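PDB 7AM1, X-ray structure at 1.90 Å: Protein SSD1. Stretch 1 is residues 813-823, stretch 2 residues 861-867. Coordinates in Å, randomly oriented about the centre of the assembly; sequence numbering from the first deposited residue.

Stretch 1 (813-823) TAAEIANIELD
Stretch 2, residues 861-867: NALEKFI

Both stretches belong to one chain and each opens a helix. In stretch 1, T813 is the N-cap residue, at phi/psi -71/158°, and the helix runs from A814 through D823 and beyond. In stretch 2, N861 is the N-cap residue, at -76/162°, and A862 to I867 are helical. Helical phi lies between -55 and -70° and psi between -33 and -53°.

The helix axes cross almost at right angles, at 96°, and approach to 8.4 Å. In register, A815 CA lies 5.2 Å from L863 CA, and N819 CA lies 5.2 Å from A862 CA. Each of these two closest CA pairs includes an alanine.

Each N-cap side chain accepts a bond from the amide three residues on. N861 OD1 takes E864 N at 2.6 Å, with N861 chi1 at 98°. T813 OG1, chi1 p, takes E816 N at 3.3 Å, a weak bond. Regular i to i+4 bonds follow, such as A818 N to A814 O at 3.0 Å and I867 N to L863 O at 2.9 Å.

No hydrogen bond joins the stretches among the modelled atoms. Apolar packing dominates, and 408 Å² is buried, both sides summed. A818 and A862 both point toward the opposing stretch. Their CB atoms meet at 3.7 Å, and A818 CB also lies 3.6 Å from L863 N. Alanine suits these places because its single methyl permits backbone approach. A862 CB is 3.0 Å from N819 OD1, a tight contact. N819 is m, with chi2 -25°; its CA-to-CB bond points sideways, but its end comes nearer.

L863 is t, p. Its CD1 reaches A814 CB at 4.0 Å and its CD2 reaches A815 CB at 4.2 Å, so its two branches span neighbouring alanines.

L822 is m, t and points toward stretch 2. Its CD1 lies 3.4 Å from A862 CB, 3.9 Å from K865 CD and 4.2 Å from F866 CE2. The leucine therefore covers the alanine and also touches the aliphatic part of K865, whose CE and NZ are not modelled.

F866 is m, with chi2 -84°. Its CD2 lies 3.8 Å from A818 CB, and its CZ lies 3.9 Å from E821 OE1. The buried ring supplies bulk beside the small alanine. E821 is m, t with chi3 -2°, and its OE2 is hydrogen-bonded elsewhere in the structure. I820 and E864 point away and take no part.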

# COMPACT_ATOMS: atom_id res chain seq x y z
N THR A 813 26.78 -7.47 -20.87
CA THR A 813 26.06 -8.45 -21.67
C THR A 813 25.31 -9.42 -20.76
O THR A 813 25.66 -9.61 -19.59
CB THR A 813 27.02 -9.26 -22.54
OG1 THR A 813 27.81 -10.10 -21.69
CG2 THR A 813 27.93 -8.36 -23.37
N ALA A 814 24.28 -10.06 -21.31
CA ALA A 814 23.51 -11.04 -20.54
C ALA A 814 24.39 -12.17 -20.04
O ALA A 814 24.21 -12.66 -18.91
CB ALA A 814 22.37 -11.60 -21.39
N ALA A 815 25.34 -12.62 -20.86
CA ALA A 815 26.22 -13.71 -20.46
C ALA A 815 27.00 -13.37 -19.20
O ALA A 815 27.15 -14.21 -18.31
CB ALA A 815 27.18 -14.06 -21.61
N GLU A 816 27.50 -12.13 -19.10
CA GLU A 816 28.25 -11.74 -17.91
C GLU A 816 27.38 -11.82 -16.66
O GLU A 816 27.84 -12.26 -15.60
CB GLU A 816 28.82 -10.34 -18.09
CG GLU A 816 29.91 -10.23 -19.16
N ILE A 817 26.12 -11.38 -16.76
CA ILE A 817 25.20 -11.42 -15.62
C ILE A 817 24.94 -12.85 -15.20
O ILE A 817 24.92 -13.18 -14.00
CB ILE A 817 23.88 -10.72 -15.96
CG1 ILE A 817 24.09 -9.27 -16.36
CG2 ILE A 817 22.91 -10.80 -14.77
CD1 ILE A 817 23.08 -8.82 -17.36
N ALA A 818 24.66 -13.72 -16.17
CA ALA A 818 24.34 -15.11 -15.87
C ALA A 818 25.50 -15.78 -15.15
O ALA A 818 25.31 -16.48 -14.15
CB ALA A 818 23.99 -15.85 -17.16
N ASN A 819 26.72 -15.59 -15.66
CA ASN A 819 27.89 -16.22 -15.06
C ASN A 819 28.07 -15.82 -13.61
O ASN A 819 28.18 -16.67 -12.72
CB ASN A 819 29.14 -15.85 -15.87
CG ASN A 819 29.27 -16.64 -17.14
OD1 ASN A 819 28.74 -17.75 -17.25
ND2 ASN A 819 29.95 -16.07 -18.13
N ILE A 820 28.09 -14.51 -13.33
CA ILE A 820 28.36 -14.06 -11.97
C ILE A 820 27.30 -14.59 -11.01
O ILE A 820 27.61 -15.05 -9.91
CB ILE A 820 28.46 -12.52 -11.92
CG1 ILE A 820 28.77 -12.08 -10.49
CG2 ILE A 820 27.18 -11.87 -12.41
CD1 ILE A 820 29.68 -10.87 -10.41
N GLU A 821 26.03 -14.54 -11.42
CA GLU A 821 24.95 -14.97 -10.53
C GLU A 821 25.03 -16.46 -10.25
O GLU A 821 24.93 -16.89 -9.09
CB GLU A 821 23.60 -14.62 -11.15
CG GLU A 821 23.28 -13.15 -11.13
CD GLU A 821 21.94 -12.85 -11.77
OE1 GLU A 821 21.30 -13.80 -12.26
OE2 GLU A 821 21.53 -11.67 -11.77
N LEU A 822 25.19 -17.28 -11.29
CA LEU A 822 25.19 -18.73 -11.11
C LEU A 822 26.44 -19.20 -10.37
O LEU A 822 26.37 -20.13 -9.55
CB LEU A 822 25.07 -19.42 -12.46
CG LEU A 822 23.64 -19.50 -13.03
CD1 LEU A 822 23.66 -20.03 -14.44
CD2 LEU A 822 22.76 -20.38 -12.16
N ASP A 823 27.59 -18.58 -10.64
CA ASP A 823 28.80 -18.94 -9.90
C ASP A 823 28.63 -18.67 -8.41
O ASP A 823 29.09 -19.46 -7.58
CB ASP A 823 30.00 -18.16 -10.45
CG ASP A 823 30.45 -18.66 -11.82
OD1 ASP A 823 29.91 -19.68 -12.29
OD2 ASP A 823 31.34 -18.02 -12.42
N ASN A 861 26.71 -23.60 -20.41
CA ASN A 861 27.15 -22.32 -19.87
C ASN A 861 25.99 -21.64 -19.14
O ASN A 861 24.82 -22.02 -19.29
CB ASN A 861 27.77 -21.48 -20.99
CG ASN A 861 26.83 -20.46 -21.59
OD1 ASN A 861 25.62 -20.66 -21.66
ND2 ASN A 861 27.41 -19.35 -22.05
N ALA A 862 26.33 -20.67 -18.30
CA ALA A 862 25.33 -20.02 -17.46
C ALA A 862 24.17 -19.47 -18.28
O ALA A 862 23.00 -19.70 -17.96
CB ALA A 862 25.99 -18.91 -16.64
N LEU A 863 24.48 -18.73 -19.34
CA LEU A 863 23.44 -18.15 -20.18
C LEU A 863 22.51 -19.24 -20.73
O LEU A 863 21.29 -19.06 -20.76
CB LEU A 863 24.06 -17.33 -21.30
CG LEU A 863 23.10 -16.61 -22.25
CD1 LEU A 863 22.31 -15.55 -21.50
CD2 LEU A 863 23.89 -15.99 -23.39
N GLU A 864 23.08 -20.36 -21.18
CA GLU A 864 22.26 -21.42 -21.75
C GLU A 864 21.27 -21.97 -20.73
O GLU A 864 20.15 -22.35 -21.09
CB GLU A 864 23.15 -22.56 -22.27
CG GLU A 864 23.79 -22.29 -23.63
CD GLU A 864 22.77 -22.23 -24.75
OE1 GLU A 864 21.60 -22.61 -24.52
OE2 GLU A 864 23.14 -21.81 -25.87
N LYS A 865 21.66 -22.01 -19.45
CA LYS A 865 20.73 -22.44 -18.41
C LYS A 865 19.49 -21.57 -18.37
O LYS A 865 18.37 -22.07 -18.23
CB LYS A 865 21.43 -22.43 -17.05
CG LYS A 865 21.99 -23.79 -16.62
CD LYS A 865 23.27 -23.64 -15.81
N PHE A 866 19.67 -20.25 -18.50
CA PHE A 866 18.51 -19.36 -18.56
C PHE A 866 17.73 -19.56 -19.85
O PHE A 866 16.49 -19.61 -19.83
CB PHE A 866 18.95 -17.90 -18.43
CG PHE A 866 19.27 -17.46 -17.03
CD1 PHE A 866 18.27 -17.06 -16.17
CD2 PHE A 866 20.58 -17.44 -16.58
CE1 PHE A 866 18.56 -16.64 -14.89
CE2 PHE A 866 20.88 -17.03 -15.29
CZ PHE A 866 19.87 -16.63 -14.45
N ILE A 867 18.43 -19.68 -20.98
CA ILE A 867 17.74 -19.77 -22.26
C ILE A 867 16.93 -21.05 -22.36
O ILE A 867 15.86 -21.06 -23.00
CB ILE A 867 18.76 -19.64 -23.41
CG1 ILE A 867 19.34 -18.22 -23.42
CG2 ILE A 867 18.12 -20.01 -24.73
CD1 ILE A 867 20.37 -17.96 -24.51